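Local coordinates for chorismate mutase and shikimate 5-dehydrogenase fusion protein (Clostridium acetobutylicum, PDB 3FBT), which probably catalyses the reversible NADPH-linked reduction of 3-dehydroshikimate to shikimate in this dehydrogenase part of a protein that also carries a chorismate mutase domain, at residues V89-F94 and E249-I254; E75-S80 and G98-N103; A133-L138 and E161-F166; D180-C185 and A205-A210. One frame throughout, in Å; residues are numbered along the deposited sequence.

How the interactions relate
The four contacts illustrate how a two-domain shikimate dehydrogenase is assembled. Interactions 1 and 2, with centres about 10 Å apart, share the mixed sheet of the substrate-binding domain, where strands 91-94 and 99-102 are neighbours; Lys93 and Ser100, and Thr91 and Phe102, are paired through their backbones. Interactions 3 and 4, about 17 Å apart by centres, belong to the parallel NADP-binding sheet and its helices, and meet where Ala134 and Val137 pack on Cys185. Along the chain, interactions 2, 3 and 4 follow in series, whereas interaction 1 brings helix 237-252 back to the first domain from beyond the second. Asn103 touches Ala136, linking interactions 2 and 3 across the two domains.

Interaction 1 of 4, residues V89-F94 and E249-I254; sequences VNTLKF and EIWNDI
Ile250, near the C-terminal end of helix 237-252, meets Lys93 in two ways. Its CG2 branch, anti to the backbone N, crosses the aliphatic chain of Lys93 at 4.0 Å from CD, while Ile250 O accepts a 2.7 Å hydrogen bond from Lys93 NZ, nearly along the C=O axis. Lys93 reaches this oxygen by staying extended as far as CE and bending only at its last torsion (chi4 43°). Trp251 comes next and turns the pyrrole edge of its indole to the strand. NE1 lies 2.8 Å from Leu92 O, but an N-H...O angle of 124° makes the bond weak; Thr91 CG2 approaches NE1 obliquely at 3.5 Å. Asp253, past the helix and with positive phi, completes the grip through a salt bridge of 3.1 Å from OD2 to Lys93 NZ, which sits above the carboxylate plane. Carboxylate and helix-end carbonyl together would favour a charged ammonium. Thr91 and Asn90, a predicted shikimate ligand, form a classic beta bulge facing Phe102. The helix end thus packs on strand 91-94 of the substrate-binding domain, between strands 61-64 and 99-102, with Trp251 also touching Asn63.

Interaction 2 of 4, residues E75-S80 and G98-N103; sequences ELYEIS and GISGFN. With SO4 (sulfate ion), chain G.
Gly101 marks the tight part of this parallel pairing between the short, weakly bonded edge strand 78-79 and strand 99-102 of the substrate-binding domain. Having no side chain, it lets Leu76 CD1 lie against its CA at 3.5 Å, closer than usual for two carbons. The other methyl, Leu76 CD2, meets Ile99 CG2 at 3.7 Å, the two side chains crossing at about a right angle; Ile99 continues inward to Leu92 and Val51. Backbone bonds tie the two segments along this line: Tyr77 N to Ile99 O, Gly101 N to Glu78 O on a lone pair, and Ser80 N to Gly101 O, the straightest of the three at 2.9 Å. The outer side is looser. Tyr77, with CG in the crowded position between backbone N and carbonyl carbon (chi1 71°), swings its ring edge toward Gly98 and places one face over Ser100 CB. Its hydroxyl shares a water with Gly98 O, and a second water joins Ile99 N to Glu75 O. Where the strands end, a sulfate, probably from the crystallisation liquor, takes two bonds on a single oxygen: O2 lies 2.8 Å from Ser80 OG and 2.8 Å from Asn103 N. Ser80 OG also caps helix 81-86 at Ala83 N, so two donors and a helix start converge here, a chemistry consistent with a site that favours anions.

Interaction 3 of 4, residues A133-L138 and E161-F166; sequences AARAVL and EIYGEF. With SO4 (sulfate ion), chain F.
Apolar packing carries most of the contact, and Leu138 is its centre. With CG anti to the carbonyl carbon, Leu138 sends CD1 over one face of the Tyr163 ring, a CH-pi contact of 3.8 Å to the ring centroid and 18° off its normal. Ile162 CB lies against the opposite face, so the ring is sandwiched between helix 134-143 and its own chain neighbour. At the ring edge the methylene Arg135 CG packs 3.4 Å from Tyr163 OH. Leu138 CB also approaches Phe166 obliquely, 3.9 Å from CE2. Tyr163 and Phe166 stand at the two ends of a type I turn, closed by Phe166 N bonding to Tyr163 O at 3.2 Å, and both reach the same leucine. Strand 148-153 contributes Ile149 and Val151, each touching Leu138 and Phe166. In the Rossmann-type NADP-binding domain, helix 134-143 follows the glycine-rich turn, where Ala134 fits the last position of a GxGxxA pattern and Ala133 is a predicted cofactor ligand. The polar contact lies at the Tyr163 tip, whose hydroxyl bonds Ser130 O, also of a predicted NADP ligand. Hydrogen bonds to a bound ion point the other way. The guanidinium, its plane 74° from the Tyr163 ring, directs Arg135 NH2 edge-on to O1 of a sulfate at 3.0 Å; Lys69, the predicted proton acceptor, gives its backbone N to the same ion, which probably comes from the crystallisation liquor.

Interaction 4 of 4, residues D180-C185 and A205-A210; sequences DVIINC and AKFSSA
Phe207 and Ile182 set the geometry of this buried contact, the two side chains crossing at about a right angle. The strand backbone puts Ile182 CB over the ring face, 3.8 Å from the Phe207 centroid and 14° off its normal, a CH-pi contact. With CG1 anti to the backbone N (chi1 175°), Ile182 CG2 falls in the crowded position between N and carbonyl carbon, where it meets Phe207 CG at 3.6 Å. The ring edge meanwhile meets the backbone where Asp180 joins Val181, so the phenyl is braced by an aliphatic branch on one face and by main chain at its rim. On the other side of the sheet, Val181 CG2 and Ser209 CB touch more lightly at 4.2 Å. The strands are locked by parallel pairing: Ile182 N gives Ser209 O a nearly straight bond (3.0 Å, 170°). At the start of the pairing, Asp180 O gathers three donors: Ser208 N at 2.8 Å on a lone pair, Ser209 N at 3.0 Å along the C=O axis, and Ser208 OG at 3.3 Å from above the carbonyl plane. The Asp180 carboxylate turns away to bond Ile124 N. In this beta-alpha-beta unit of the Rossmann-type domain, strand 181-184 runs between strands 124-128 and 209-212; helix 221-228 covers the Ile182 and Ala210 face through Phe222, Leu223 and Ala226, and helix 134-143 reaches Ile183 from the other.

Interaction 1 of 4, residues V89-F94 and E249-I254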
loop_
_atom_site.group_PDB
_atom_site.type_symbol
_atom_site.label_atom_id
_atom_site.label_comp_id
_atom_site.label_asym_id
_atom_site.label_seq_id
_atom_site.Cartn_x
_atom_site.Cartn_y
_atom_site.Cartn_z
ATOM N N VAL A 89 -18.923 0.456 11.977
ATOM C CA VAL A 89 -17.695 -0.319 11.968
ATOM C C VAL A 89 -16.598 0.648 11.762
ATOM O O VAL A 89 -16.688 1.479 10.842
ATOM C CB VAL A 89 -17.777 -1.403 10.830
ATOM C CG1 VAL A 89 -16.411 -1.856 10.409
ATOM C CG2 VAL A 89 -18.647 -2.604 11.352
ATOM N N ASN A 90 -15.550 0.637 12.594
ATOM C CA ASN A 90 -14.399 1.487 12.201
ATOM C C ASN A 90 -13.148 0.684 11.896
ATOM O O ASN A 90 -12.113 1.285 11.678
ATOM C CB ASN A 90 -14.031 2.512 13.291
ATOM C CG ASN A 90 -13.347 1.846 14.436
ATOM O OD1 ASN A 90 -13.552 0.664 14.633
ATOM N ND2 ASN A 90 -12.502 2.566 15.186
ATOM N N THR A 91 -13.217 -0.658 11.889
ATOM C CA THR A 91 -12.004 -1.488 11.713
ATOM C C THR A 91 -12.347 -2.713 10.812
ATOM O O THR A 91 -13.363 -3.380 11.052
ATOM C CB THR A 91 -11.493 -2.058 13.068
ATOM O OG1 THR A 91 -11.170 -1.002 13.977
ATOM C CG2 THR A 91 -10.292 -3.017 12.892
ATOM N N LEU A 92 -11.531 -2.982 9.785
ATOM C CA LEU A 92 -11.798 -4.060 8.845
ATOM C C LEU A 92 -10.638 -5.049 8.876
ATOM O O LEU A 92 -9.518 -4.644 8.828
ATOM C CB LEU A 92 -12.006 -3.551 7.431
ATOM C CG LEU A 92 -12.938 -2.337 7.275
ATOM C CD1 LEU A 92 -13.008 -2.025 5.798
ATOM C CD2 LEU A 92 -14.336 -2.686 7.749
ATOM N N LYS A 93 -10.955 -6.315 9.056
ATOM C CA LYS A 93 -9.983 -7.405 9.043
ATOM C C LYS A 93 -10.166 -8.191 7.739
ATOM O O LYS A 93 -11.284 -8.570 7.378
ATOM C CB LYS A 93 -10.257 -8.356 10.192
ATOM C CG LYS A 93 -9.155 -9.475 10.417
ATOM C CD LYS A 93 -9.662 -10.474 11.536
ATOM C CE LYS A 93 -8.675 -11.650 11.825
ATOM N NZ LYS A 93 -7.279 -11.067 11.871
ATOM N N PHE A 94 -9.083 -8.365 7.009
ATOM C CA PHE A 94 -9.142 -9.080 5.742
ATOM C C PHE A 94 -8.765 -10.506 6.015
ATOM O O PHE A 94 -7.793 -10.773 6.720
ATOM C CB PHE A 94 -8.150 -8.451 4.759
ATOM C CG PHE A 94 -8.592 -7.092 4.297
ATOM C CD1 PHE A 94 -9.349 -6.955 3.141
ATOM C CD2 PHE A 94 -8.340 -5.975 5.069
ATOM C CE1 PHE A 94 -9.799 -5.736 2.697
ATOM C CE2 PHE A 94 -8.800 -4.707 4.655
ATOM C CZ PHE A 94 -9.539 -4.559 3.491
ATOM N N GLU A 249 -4.115 -5.271 17.004
ATOM C CA GLU A 249 -4.330 -6.580 17.640
ATOM C C GLU A 249 -5.232 -7.396 16.774
ATOM O O GLU A 249 -4.985 -8.561 16.549
ATOM C CB GLU A 249 -4.941 -6.466 19.052
ATOM C CG GLU A 249 -3.984 -5.768 20.129
ATOM C CD GLU A 249 -4.686 -5.591 21.508
ATOM O OE1 GLU A 249 -3.980 -5.446 22.517
ATOM O OE2 GLU A 249 -5.942 -5.629 21.606
ATOM N N ILE A 250 -6.323 -6.808 16.292
ATOM C CA ILE A 250 -7.208 -7.604 15.493
ATOM C C ILE A 250 -6.614 -7.956 14.097
ATOM O O ILE A 250 -6.810 -9.073 13.576
ATOM C CB ILE A 250 -8.536 -6.868 15.332
ATOM C CG1 ILE A 250 -9.346 -6.810 16.675
ATOM C CG2 ILE A 250 -9.283 -7.425 14.168
ATOM C CD1 ILE A 250 -10.347 -5.553 16.723
ATOM N N TRP A 251 -5.902 -7.004 13.477
ATOM C CA TRP A 251 -5.301 -7.230 12.157
ATOM C C TRP A 251 -4.223 -8.340 12.194
ATOM O O TRP A 251 -4.185 -9.210 11.352
ATOM C CB TRP A 251 -4.667 -5.927 11.559
ATOM C CG TRP A 251 -5.715 -4.842 11.268
ATOM C CD1 TRP A 251 -6.974 -5.029 10.865
ATOM C CD2 TRP A 251 -5.507 -3.399 11.324
ATOM N NE1 TRP A 251 -7.613 -3.758 10.717
ATOM C CE2 TRP A 251 -6.710 -2.776 11.018
ATOM C CE3 TRP A 251 -4.404 -2.604 11.632
ATOM C CZ2 TRP A 251 -6.841 -1.373 10.972
ATOM C CZ3 TRP A 251 -4.525 -1.259 11.609
ATOM C CH2 TRP A 251 -5.739 -0.642 11.293
ATOM N N ASN A 252 -3.333 -8.238 13.159
ATOM C CA ASN A 252 -2.204 -9.087 13.212
ATOM C C ASN A 252 -2.344 -10.215 14.213
ATOM O O ASN A 252 -1.389 -10.930 14.443
ATOM C CB ASN A 252 -1.007 -8.242 13.524
ATOM C CG ASN A 252 -0.856 -7.136 12.518
ATOM O OD1 ASN A 252 -0.778 -7.404 11.318
ATOM N ND2 ASN A 252 -0.925 -5.881 12.977
ATOM N N ASP A 253 -3.532 -10.391 14.774
ATOM C CA ASP A 253 -3.794 -11.433 15.789
ATOM C C ASP A 253 -2.678 -11.514 16.778
ATOM O O ASP A 253 -2.058 -12.594 16.928
ATOM C CB ASP A 253 -3.990 -12.777 15.105
ATOM C CG ASP A 253 -5.341 -12.851 14.407
ATOM O OD1 ASP A 253 -6.344 -12.542 15.098
ATOM O OD2 ASP A 253 -5.424 -13.173 13.188
ATOM N N ILE A 254 -2.376 -10.372 17.415
ATOM C CA ILE A 254 -1.360 -10.275 18.482
ATOM C C ILE A 254 -1.985 -9.590 19.706
ATOM O O ILE A 254 -3.108 -9.112 19.619
ATOM C CB ILE A 254 -0.140 -9.404 18.033
ATOM C CG1 ILE A 254 -0.590 -8.040 17.466
ATOM C CG2 ILE A 254 0.745 -10.135 17.020
ATOM C CD1 ILE A 254 0.576 -6.995 17.345
#

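Interaction 2 of 4, residues E75-S80 and G98-N103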
loop_
_atom_site.group_PDB
_atom_site.type_symbol
_atom_site.label_atom_id
_atom_site.label_comp_id
_atom_site.label_asym_id
_atom_site.label_seq_id
_atom_site.Cartn_x
_atom_site.Cartn_y
_atom_site.Cartn_z
ATOM N N GLU A 75 -20.383 -4.618 2.907
ATOM C CA GLU A 75 -19.309 -5.300 2.228
ATOM C C GLU A 75 -18.773 -6.470 3.019
ATOM O O GLU A 75 -17.955 -7.206 2.530
ATOM C CB GLU A 75 -18.182 -4.311 1.976
ATOM C CG GLU A 75 -18.629 -3.096 1.192
ATOM C CD GLU A 75 -19.142 -3.472 -0.173
ATOM O OE1 GLU A 75 -18.868 -4.615 -0.629
ATOM O OE2 GLU A 75 -19.831 -2.626 -0.799
ATOM N N LEU A 76 -19.215 -6.635 4.248
ATOM C CA LEU A 76 -18.487 -7.497 5.170
ATOM C C LEU A 76 -19.228 -8.806 5.257
ATOM O O LEU A 76 -20.455 -8.804 5.253
ATOM C CB LEU A 76 -18.434 -6.858 6.566
ATOM C CG LEU A 76 -17.947 -5.394 6.606
ATOM C CD1 LEU A 76 -17.752 -4.839 8.016
ATOM C CD2 LEU A 76 -16.632 -5.337 5.926
ATOM N N TYR A 77 -18.528 -9.926 5.371
ATOM C CA TYR A 77 -19.284 -11.151 5.468
ATOM C C TYR A 77 -19.650 -11.385 6.942
ATOM O O TYR A 77 -20.561 -12.160 7.296
ATOM C CB TYR A 77 -18.511 -12.313 4.847
ATOM C CG TYR A 77 -17.316 -12.729 5.666
ATOM C CD1 TYR A 77 -16.086 -12.192 5.415
ATOM C CD2 TYR A 77 -17.422 -13.670 6.694
ATOM C CE1 TYR A 77 -14.975 -12.540 6.172
ATOM C CE2 TYR A 77 -16.303 -14.045 7.461
ATOM C CZ TYR A 77 -15.092 -13.465 7.170
ATOM O OH TYR A 77 -13.959 -13.770 7.887
ATOM N N GLU A 78 -18.974 -10.693 7.829
ATOM C CA GLU A 78 -19.269 -10.870 9.220
ATOM C C GLU A 78 -18.878 -9.577 9.970
ATOM O O GLU A 78 -18.001 -8.861 9.488
ATOM C CB GLU A 78 -18.436 -12.045 9.682
ATOM C CG GLU A 78 -18.598 -12.440 11.080
ATOM C CD GLU A 78 -17.679 -13.642 11.391
ATOM O OE1 GLU A 78 -18.183 -14.770 11.491
ATOM O OE2 GLU A 78 -16.453 -13.465 11.513
ATOM N N ILE A 79 -19.489 -9.346 11.147
ATOM C CA ILE A 79 -19.352 -8.120 11.971
ATOM C C ILE A 79 -19.444 -8.495 13.474
ATOM O O ILE A 79 -20.325 -9.268 13.862
ATOM C CB ILE A 79 -20.503 -7.090 11.598
ATOM C CG1 ILE A 79 -20.394 -6.665 10.125
ATOM C CG2 ILE A 79 -20.459 -5.816 12.459
ATOM C CD1 ILE A 79 -21.501 -5.691 9.686
ATOM N N SER A 80 -18.532 -8.038 14.324
ATOM C CA SER A 80 -18.611 -8.399 15.730
ATOM C C SER A 80 -19.940 -7.941 16.379
ATOM O O SER A 80 -20.633 -7.000 15.886
ATOM C CB SER A 80 -17.489 -7.751 16.527
ATOM O OG SER A 80 -17.745 -6.354 16.608
ATOM N N GLY A 98 -12.951 -13.071 3.108
ATOM C CA GLY A 98 -13.341 -11.700 2.709
ATOM C C GLY A 98 -13.096 -10.737 3.871
ATOM O O GLY A 98 -12.119 -10.854 4.574
ATOM N N ILE A 99 -13.983 -9.777 4.092
ATOM C CA ILE A 99 -13.656 -8.702 5.036
ATOM C C ILE A 99 -14.624 -8.780 6.202
ATOM O O ILE A 99 -15.817 -8.949 6.029
ATOM C CB ILE A 99 -13.736 -7.347 4.343
ATOM C CG1 ILE A 99 -12.996 -7.405 3.007
ATOM C CG2 ILE A 99 -13.115 -6.199 5.192
ATOM C CD1 ILE A 99 -13.563 -6.437 2.012
ATOM N N SER A 100 -14.125 -8.717 7.415
ATOM C CA SER A 100 -15.083 -8.612 8.497
ATOM C C SER A 100 -14.810 -7.335 9.326
ATOM O O SER A 100 -13.770 -6.642 9.147
ATOM C CB SER A 100 -15.054 -9.847 9.368
ATOM O OG SER A 100 -13.767 -9.954 9.828
ATOM N N GLY A 101 -15.748 -7.040 10.210
ATOM C CA GLY A 101 -15.822 -5.670 10.777
ATOM C C GLY A 101 -15.868 -5.669 12.277
ATOM O O GLY A 101 -16.481 -6.569 12.883
ATOM N N PHE A 102 -15.216 -4.670 12.868
ATOM C CA PHE A 102 -15.174 -4.468 14.308
ATOM C C PHE A 102 -15.341 -3.017 14.597
ATOM O O PHE A 102 -15.309 -2.187 13.701
ATOM C CB PHE A 102 -13.818 -4.932 14.876
ATOM C CG PHE A 102 -13.542 -6.404 14.562
ATOM C CD1 PHE A 102 -13.754 -7.369 15.512
ATOM C CD2 PHE A 102 -13.172 -6.803 13.265
ATOM C CE1 PHE A 102 -13.531 -8.749 15.202
ATOM C CE2 PHE A 102 -12.929 -8.166 12.957
ATOM C CZ PHE A 102 -13.113 -9.127 13.926
ATOM N N ASN A 103 -15.396 -2.720 15.882
ATOM C CA ASN A 103 -15.460 -1.381 16.347
ATOM C C ASN A 103 -14.536 -1.231 17.491
ATOM O O ASN A 103 -14.829 -1.705 18.575
ATOM C CB ASN A 103 -16.880 -1.023 16.807
ATOM C CG ASN A 103 -17.007 0.466 17.054
ATOM O OD1 ASN A 103 -16.312 1.006 17.876
ATOM N ND2 ASN A 103 -17.797 1.138 16.253
HETATM S S SO4 G . -15.114 -5.080 19.002
HETATM O O1 SO4 G . -15.926 -4.406 20.046
HETATM O O2 SO4 G . -15.712 -4.766 17.710
HETATM O O3 SO4 G . -13.764 -4.544 19.232
HETATM O O4 SO4 G . -14.857 -6.520 19.210
HETATM O O HOH W 1 -16.124 -9.812 2.675
HETATM O O HOH W 2 -11.707 -11.401 7.689
#

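Interaction 3 of 4, residues A133-L138 and E161-F166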
loop_
_atom_site.group_PDB
_atom_site.type_symbol
_atom_site.label_atom_id
_atom_site.label_comp_id
_atom_site.label_asym_id
_atom_site.label_seq_id
_atom_site.Cartn_x
_atom_site.Cartn_y
_atom_site.Cartn_z
ATOM N N ALA A 133 -18.074 9.908 18.015
ATOM C CA ALA A 133 -18.079 8.625 18.663
ATOM C C ALA A 133 -19.203 8.415 19.657
ATOM O O ALA A 133 -19.144 7.481 20.414
ATOM C CB ALA A 133 -16.689 8.258 19.281
ATOM N N ALA A 134 -20.245 9.220 19.640
ATOM C CA ALA A 134 -21.344 9.005 20.604
ATOM C C ALA A 134 -21.946 7.620 20.612
ATOM O O ALA A 134 -22.333 7.109 21.660
ATOM C CB ALA A 134 -22.460 10.031 20.424
ATOM N N ARG A 135 -22.088 7.019 19.445
ATOM C CA ARG A 135 -22.685 5.704 19.378
ATOM C C ARG A 135 -21.923 4.675 20.220
ATOM O O ARG A 135 -22.513 3.905 21.037
ATOM C CB ARG A 135 -22.707 5.271 17.912
ATOM C CG ARG A 135 -23.693 6.034 17.104
ATOM C CD ARG A 135 -23.806 5.499 15.635
ATOM N NE ARG A 135 -22.579 5.836 14.908
ATOM C CZ ARG A 135 -22.545 6.179 13.620
ATOM N NH1 ARG A 135 -23.677 6.225 12.923
ATOM N NH2 ARG A 135 -21.387 6.471 13.033
ATOM N N ALA A 136 -20.604 4.643 20.029
ATOM C CA ALA A 136 -19.809 3.646 20.762
ATOM C C ALA A 136 -19.739 3.987 22.249
ATOM O O ALA A 136 -19.788 3.126 23.054
ATOM C CB ALA A 136 -18.410 3.525 20.174
ATOM N N VAL A 137 -19.627 5.244 22.599
ATOM C CA VAL A 137 -19.609 5.701 24.022
ATOM C C VAL A 137 -20.957 5.314 24.725
ATOM O O VAL A 137 -20.954 4.811 25.847
ATOM C CB VAL A 137 -19.383 7.225 24.027
ATOM C CG1 VAL A 137 -19.728 7.924 25.361
ATOM C CG2 VAL A 137 -17.997 7.572 23.594
ATOM N N LEU A 138 -22.106 5.518 24.058
ATOM C CA LEU A 138 -23.431 5.200 24.637
ATOM C C LEU A 138 -23.607 3.687 24.799
ATOM O O LEU A 138 -24.128 3.226 25.814
ATOM C CB LEU A 138 -24.568 5.743 23.748
ATOM C CG LEU A 138 -24.656 7.274 23.644
ATOM C CD1 LEU A 138 -25.515 7.769 22.459
ATOM C CD2 LEU A 138 -25.122 7.937 24.998
ATOM N N GLU A 161 -35.523 10.626 18.139
ATOM C CA GLU A 161 -35.928 9.565 17.202
ATOM C C GLU A 161 -34.794 8.560 17.085
ATOM O O GLU A 161 -35.050 7.350 16.996
ATOM C CB GLU A 161 -36.270 10.097 15.794
ATOM C CG GLU A 161 -37.434 11.046 15.720
ATOM C CD GLU A 161 -38.712 10.510 16.335
ATOM O OE1 GLU A 161 -38.896 9.271 16.453
ATOM O OE2 GLU A 161 -39.561 11.352 16.706
ATOM N N ILE A 162 -33.562 9.065 17.035
ATOM C CA ILE A 162 -32.351 8.234 16.880
ATOM C C ILE A 162 -32.038 7.371 18.100
ATOM O O ILE A 162 -31.740 6.192 17.981
ATOM C CB ILE A 162 -31.115 9.098 16.601
ATOM N N TYR A 163 -32.070 7.975 19.289
ATOM C CA TYR A 163 -31.701 7.238 20.506
ATOM C C TYR A 163 -32.880 7.143 21.493
ATOM O O TYR A 163 -32.853 7.736 22.570
ATOM C CB TYR A 163 -30.477 7.876 21.210
ATOM C CG TYR A 163 -29.228 8.056 20.381
ATOM C CD1 TYR A 163 -28.397 6.974 20.085
ATOM C CD2 TYR A 163 -28.819 9.326 19.962
ATOM C CE1 TYR A 163 -27.238 7.126 19.343
ATOM C CE2 TYR A 163 -27.644 9.504 19.219
ATOM C CZ TYR A 163 -26.844 8.386 18.923
ATOM O OH TYR A 163 -25.667 8.548 18.200
ATOM N N GLY A 164 -33.875 6.334 21.142
ATOM C CA GLY A 164 -35.135 6.302 21.873
ATOM C C GLY A 164 -35.053 5.816 23.297
ATOM O O GLY A 164 -35.859 6.213 24.135
ATOM N N GLU A 165 -34.081 4.954 23.575
ATOM C CA GLU A 165 -33.947 4.329 24.888
ATOM C C GLU A 165 -33.062 5.132 25.838
ATOM O O GLU A 165 -32.783 4.706 26.962
ATOM C CB GLU A 165 -33.341 2.944 24.721
ATOM C CG GLU A 165 -32.218 2.925 23.723
ATOM C CD GLU A 165 -31.442 1.621 23.780
ATOM O OE1 GLU A 165 -31.037 1.195 24.909
ATOM O OE2 GLU A 165 -31.230 1.029 22.692
ATOM N N PHE A 166 -32.593 6.293 25.395
ATOM C CA PHE A 166 -31.871 7.143 26.306
ATOM C C PHE A 166 -32.692 8.383 26.584
ATOM O O PHE A 166 -33.523 8.744 25.786
ATOM C CB PHE A 166 -30.517 7.497 25.702
ATOM C CG PHE A 166 -29.613 6.296 25.497
ATOM C CD1 PHE A 166 -29.119 5.565 26.592
ATOM C CD2 PHE A 166 -29.235 5.903 24.223
ATOM C CE1 PHE A 166 -28.285 4.447 26.403
ATOM C CE2 PHE A 166 -28.375 4.779 24.038
ATOM C CZ PHE A 166 -27.923 4.072 25.109
HETATM S S SO4 F . -20.490 7.526 9.312
HETATM O O1 SO4 F . -20.513 8.078 10.674
HETATM O O2 SO4 F . -21.052 8.451 8.317
HETATM O O3 SO4 F . -19.096 7.297 8.995
HETATM O O4 SO4 F . -21.410 6.407 9.307
#

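Interaction 4 of 4, residues D180-C185 and A205-A210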
loop_
_atom_site.group_PDB
_atom_site.type_symbol
_atom_site.label_atom_id
_atom_site.label_comp_id
_atom_site.label_asym_id
_atom_site.label_seq_id
_atom_site.Cartn_x
_atom_site.Cartn_y
_atom_site.Cartn_z
ATOM N N ASP A 180 -22.606 12.815 37.647
ATOM C CA ASP A 180 -21.280 12.314 37.983
ATOM C C ASP A 180 -20.260 12.521 36.866
ATOM O O ASP A 180 -19.216 13.119 37.089
ATOM C CB ASP A 180 -21.457 10.840 38.321
ATOM C CG ASP A 180 -22.489 10.621 39.479
ATOM O OD1 ASP A 180 -22.325 11.322 40.496
ATOM O OD2 ASP A 180 -23.458 9.777 39.389
ATOM N N VAL A 181 -20.568 12.027 35.661
ATOM C CA VAL A 181 -19.625 12.016 34.540
ATOM C C VAL A 181 -20.224 12.723 33.324
ATOM O O VAL A 181 -21.342 12.407 32.930
ATOM C CB VAL A 181 -19.291 10.546 34.155
ATOM C CG1 VAL A 181 -18.447 10.489 32.932
ATOM C CG2 VAL A 181 -18.593 9.796 35.355
ATOM N N ILE A 182 -19.492 13.679 32.759
ATOM C CA ILE A 182 -19.939 14.402 31.584
ATOM C C ILE A 182 -18.865 14.286 30.484
ATOM O O ILE A 182 -17.670 14.513 30.722
ATOM C CB ILE A 182 -20.256 15.929 31.891
ATOM C CG1 ILE A 182 -20.618 16.705 30.638
ATOM C CG2 ILE A 182 -19.096 16.624 32.582
ATOM C CD1 ILE A 182 -20.821 18.270 30.889
ATOM N N ILE A 183 -19.325 13.922 29.288
ATOM C CA ILE A 183 -18.448 13.489 28.187
ATOM C C ILE A 183 -18.735 14.305 26.924
ATOM O O ILE A 183 -19.863 14.304 26.433
ATOM C CB ILE A 183 -18.703 12.003 27.885
ATOM C CG1 ILE A 183 -18.504 11.166 29.154
ATOM C CG2 ILE A 183 -17.787 11.501 26.707
ATOM C CD1 ILE A 183 -19.338 9.932 29.168
ATOM N N ASN A 184 -17.730 14.964 26.393
ATOM C CA ASN A 184 -17.873 15.721 25.178
ATOM C C ASN A 184 -17.644 14.842 23.968
ATOM O O ASN A 184 -16.559 14.315 23.778
ATOM C CB ASN A 184 -16.820 16.796 25.115
ATOM C CG ASN A 184 -16.932 17.576 23.868
ATOM O OD1 ASN A 184 -18.048 17.943 23.489
ATOM N ND2 ASN A 184 -15.794 17.813 23.166
ATOM N N CYS A 185 -18.666 14.673 23.153
ATOM C CA CYS A 185 -18.529 13.961 21.898
ATOM C C CYS A 185 -18.697 14.901 20.692
ATOM O O CYS A 185 -18.761 14.439 19.557
ATOM C CB CYS A 185 -19.598 12.861 21.861
ATOM S SG CYS A 185 -19.112 11.449 22.837
ATOM N N ALA A 205 -19.137 22.356 36.355
ATOM C CA ALA A 205 -18.869 22.347 37.818
ATOM C C ALA A 205 -19.774 21.468 38.597
ATOM O O ALA A 205 -19.550 21.236 39.773
ATOM C CB ALA A 205 -18.905 23.767 38.399
ATOM N N LYS A 206 -20.795 20.941 37.961
ATOM C CA LYS A 206 -21.716 20.109 38.679
ATOM C C LYS A 206 -21.406 18.676 38.506
ATOM O O LYS A 206 -22.221 17.850 38.850
ATOM C CB LYS A 206 -23.164 20.328 38.231
ATOM C CG LYS A 206 -23.537 21.771 38.082
ATOM C CD LYS A 206 -25.025 21.778 37.754
ATOM C CE LYS A 206 -25.501 23.062 37.041
ATOM N NZ LYS A 206 -26.963 23.039 37.209
ATOM N N PHE A 207 -20.250 18.328 37.979
ATOM C CA PHE A 207 -20.023 16.875 37.773
ATOM C C PHE A 207 -18.774 16.537 38.520
ATOM O O PHE A 207 -18.041 17.418 38.886
ATOM C CB PHE A 207 -19.882 16.590 36.259
ATOM C CG PHE A 207 -21.164 16.750 35.514
ATOM C CD1 PHE A 207 -21.932 15.651 35.190
ATOM C CD2 PHE A 207 -21.639 18.013 35.189
ATOM C CE1 PHE A 207 -23.142 15.801 34.538
ATOM C CE2 PHE A 207 -22.843 18.164 34.534
ATOM C CZ PHE A 207 -23.581 17.073 34.217
ATOM N N SER A 208 -18.475 15.276 38.732
ATOM C CA SER A 208 -17.163 15.024 39.355
ATOM C C SER A 208 -16.082 14.448 38.410
ATOM O O SER A 208 -14.953 14.285 38.829
ATOM C CB SER A 208 -17.335 14.140 40.553
ATOM O OG SER A 208 -17.974 12.977 40.103
ATOM N N SER A 209 -16.428 14.141 37.151
ATOM C CA SER A 209 -15.435 13.845 36.091
ATOM C C SER A 209 -15.803 14.450 34.712
ATOM O O SER A 209 -16.942 14.343 34.273
ATOM C CB SER A 209 -15.339 12.367 35.929
ATOM O OG SER A 209 -14.665 11.847 37.019
ATOM N N ALA A 210 -14.836 15.077 34.044
ATOM C CA ALA A 210 -15.036 15.611 32.756
ATOM C C ALA A 210 -14.174 14.769 31.823
ATOM O O ALA A 210 -12.982 14.724 32.077
ATOM C CB ALA A 210 -14.538 17.045 32.731
#